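Local structure of SPCC18.06c protein (Schizosaccharomyces pombe, 2P51) at residues 33-38 / 106-111. The protein shortens mRNA poly(A) tails as the catalytic 3'-exoribonuclease of the CCR4-NOT complex, releasing 5'-AMP with the help of divalent metal ions. Residues are numbered along the deposited sequence; the frame is centred on the assembly and turned at random.
Sequences QEMNLI and WQFNFT
Ile38 lies over one face of the Trp106 indole while Glu34 and Leu37 meet its edge, so three helix residues meet the ring, one over a face and two at its rim. The face contact is a CH-pi interaction: Ile38 CG1 stands 3.5 Å from the centroid of the six-membered ring and only 12° off its normal. In Ile38, CG1 is anti to the carbonyl carbon, and from there the chain runs past the indole in the opposite sense to the Trp106 side chain. At the edge, Trp106 NE1 donates to Glu34 OE1 over 2.8 Å; the acceptor lies nearly in the ring plane and offers its anti lone pair, although the N-H...O angle of 149° shows a bent bond. The carboxylate is turned 44° from the indole, and its other oxygen, OE2, forms a salt bridge with Arg24, which probably helps hold the group in place. Leu37 CD2 meets the rim at Trp106 CZ2, 3.9 Å away and near the ring plane. An alanine at Trp106 would probably leave Glu34 OE1 without this donor and open a gap beneath Ile38 CG1.

Ile38 CD1, which also touches Trp106 CD2, meets the Phe108 ring tip to tip, 3.5 Å from Phe108 CZ and near the ring plane. Met35 completes the group: its chain, bent at chi2, brings SD to 3.7 Å from Phe108 CE1, an oblique Met-aromatic contact. Phe147 meets the same ring from outside the two segments.

The axes of helix 33-38 and strand 106-109 approach to 10.9 Å and run roughly antiparallel. This is helix-on-sheet packing in the DEDD nuclease fold: helix 31-41 lies against strand 105-109, next to the outermost strand 23-26 of the mixed sheet that also carries metal ligands Asp51 and Glu53.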
loop_
_atom_site.group_PDB
_atom_site.type_symbol
_atom_site.label_atom_id
_atom_site.label_comp_id
_atom_site.label_asym_id
_atom_site.label_seq_id
_atom_site.Cartn_x
_atom_site.Cartn_y
_atom_site.Cartn_z
ATOM N N GLN A 33 -12.847 15.549 3.345
ATOM C CA GLN A 33 -14.132 14.913 3.037
ATOM C C GLN A 33 -13.994 13.411 2.834
ATOM O O GLN A 33 -14.756 12.560 3.281
ATOM C CB GLN A 33 -14.682 15.611 1.776
ATOM C CG GLN A 33 -15.978 15.155 1.209
ATOM C CD GLN A 33 -16.440 15.927 -0.026
ATOM O OE1 GLN A 33 -15.935 15.768 -1.147
ATOM N NE2 GLN A 33 -17.434 16.786 0.210
ATOM N N GLU A 34 -12.933 13.066 2.070
ATOM C CA GLU A 34 -12.788 11.648 1.756
ATOM C C GLU A 34 -12.360 10.884 3.003
ATOM O O GLU A 34 -12.830 9.756 3.221
ATOM C CB GLU A 34 -11.811 11.478 0.577
ATOM C CG GLU A 34 -12.395 12.063 -0.717
ATOM C CD GLU A 34 -13.694 11.385 -1.136
ATOM O OE1 GLU A 34 -13.896 10.133 -0.971
ATOM O OE2 GLU A 34 -14.560 12.134 -1.643
ATOM N N MET A 35 -11.451 11.476 3.816
ATOM C CA MET A 35 -11.114 10.775 5.070
ATOM C C MET A 35 -12.350 10.641 5.948
ATOM O O MET A 35 -12.509 9.606 6.613
ATOM C CB MET A 35 -9.985 11.502 5.821
ATOM C CG MET A 35 -8.634 11.395 5.102
ATOM S SD MET A 35 -8.088 9.661 4.906
ATOM C CE MET A 35 -8.143 9.171 6.586
ATOM N N ASN A 36 -13.217 11.642 5.941
ATOM C CA ASN A 36 -14.441 11.565 6.760
ATOM C C ASN A 36 -15.290 10.397 6.254
ATOM O O ASN A 36 -15.854 9.652 7.074
ATOM C CB ASN A 36 -15.277 12.853 6.750
ATOM C CG ASN A 36 -14.690 13.987 7.525
ATOM O OD1 ASN A 36 -15.089 15.182 7.386
ATOM N ND2 ASN A 36 -13.749 13.648 8.376
ATOM N N LEU A 37 -15.381 10.242 4.942
ATOM C CA LEU A 37 -16.183 9.129 4.389
ATOM C C LEU A 37 -15.592 7.787 4.802
ATOM O O LEU A 37 -16.303 6.894 5.259
ATOM C CB LEU A 37 -16.272 9.250 2.883
ATOM C CG LEU A 37 -17.132 8.213 2.141
ATOM C CD1 LEU A 37 -18.554 8.109 2.677
ATOM C CD2 LEU A 37 -17.133 8.550 0.659
ATOM N N ILE A 38 -14.270 7.647 4.621
ATOM C CA ILE A 38 -13.575 6.432 5.081
ATOM C C ILE A 38 -13.820 6.203 6.557
ATOM O O ILE A 38 -14.135 5.064 6.935
ATOM C CB ILE A 38 -12.081 6.505 4.762
ATOM C CG1 ILE A 38 -11.870 6.439 3.239
ATOM C CG2 ILE A 38 -11.282 5.402 5.490
ATOM C CD1 ILE A 38 -10.462 6.819 2.790
ATOM N N TRP A 106 -10.028 3.937 -2.687
ATOM C CA TRP A 106 -9.625 5.325 -2.700
ATOM C C TRP A 106 -8.186 5.417 -3.204
ATOM O O TRP A 106 -7.359 4.560 -2.856
ATOM C CB TRP A 106 -9.640 5.930 -1.286
ATOM C CG TRP A 106 -11.021 6.323 -0.832
ATOM C CD1 TRP A 106 -11.548 7.595 -0.922
ATOM C CD2 TRP A 106 -12.037 5.500 -0.239
ATOM N NE1 TRP A 106 -12.836 7.598 -0.416
ATOM C CE2 TRP A 106 -13.156 6.354 0.004
ATOM C CE3 TRP A 106 -12.128 4.149 0.108
ATOM C CZ2 TRP A 106 -14.338 5.883 0.582
ATOM C CZ3 TRP A 106 -13.289 3.664 0.686
ATOM C CH2 TRP A 106 -14.381 4.531 0.918
ATOM N N GLN A 107 -7.938 6.471 -3.957
ATOM C CA GLN A 107 -6.609 6.729 -4.441
ATOM C C GLN A 107 -6.191 8.129 -3.986
ATOM O O GLN A 107 -6.704 9.125 -4.477
ATOM C CB GLN A 107 -6.622 6.638 -5.967
ATOM C CG GLN A 107 -5.302 6.937 -6.654
ATOM C CD GLN A 107 -5.345 6.316 -8.062
ATOM O OE1 GLN A 107 -4.876 5.170 -8.185
ATOM N NE2 GLN A 107 -5.847 7.059 -9.029
ATOM N N PHE A 108 -5.225 8.198 -3.066
ATOM C CA PHE A 108 -4.708 9.440 -2.526
ATOM C C PHE A 108 -3.531 9.885 -3.385
ATOM O O PHE A 108 -2.587 9.087 -3.545
ATOM C CB PHE A 108 -4.230 9.221 -1.085
ATOM C CG PHE A 108 -5.394 8.909 -0.159
ATOM C CD1 PHE A 108 -6.001 9.936 0.553
ATOM C CD2 PHE A 108 -5.883 7.634 -0.019
ATOM C CE1 PHE A 108 -7.080 9.652 1.381
ATOM C CE2 PHE A 108 -6.975 7.356 0.805
ATOM C CZ PHE A 108 -7.609 8.356 1.498
ATOM N N ASN A 109 -3.592 11.086 -3.934
ATOM C CA ASN A 109 -2.555 11.578 -4.849
ATOM C C ASN A 109 -1.686 12.640 -4.190
ATOM O O ASN A 109 -2.259 13.658 -3.739
ATOM C CB ASN A 109 -3.276 12.151 -6.088
ATOM C CG ASN A 109 -4.058 11.046 -6.808
ATOM O OD1 ASN A 109 -3.462 10.083 -7.317
ATOM N ND2 ASN A 109 -5.379 11.206 -6.807
ATOM N N PHE A 110 -0.384 12.414 -4.085
ATOM C CA PHE A 110 0.478 13.255 -3.254
ATOM C C PHE A 110 1.307 14.235 -4.070
ATOM O O PHE A 110 1.609 14.043 -5.256
ATOM C CB PHE A 110 1.418 12.363 -2.423
ATOM C CG PHE A 110 0.590 11.644 -1.364
ATOM C CD1 PHE A 110 0.307 12.253 -0.151
ATOM C CD2 PHE A 110 0.053 10.391 -1.596
ATOM C CE1 PHE A 110 -0.446 11.614 0.823
ATOM C CE2 PHE A 110 -0.677 9.716 -0.635
ATOM C CZ PHE A 110 -0.952 10.362 0.578
ATOM N N THR A 111 1.697 15.303 -3.386
ATOM C CA THR A 111 2.466 16.392 -4.019
ATOM C C THR A 111 3.787 15.877 -4.588
ATOM O O THR A 111 4.504 15.067 -3.985
ATOM C CB THR A 111 2.705 17.495 -2.983
ATOM O OG1 THR A 111 3.221 18.643 -3.673
ATOM C CG2 THR A 111 3.736 17.048 -1.950
#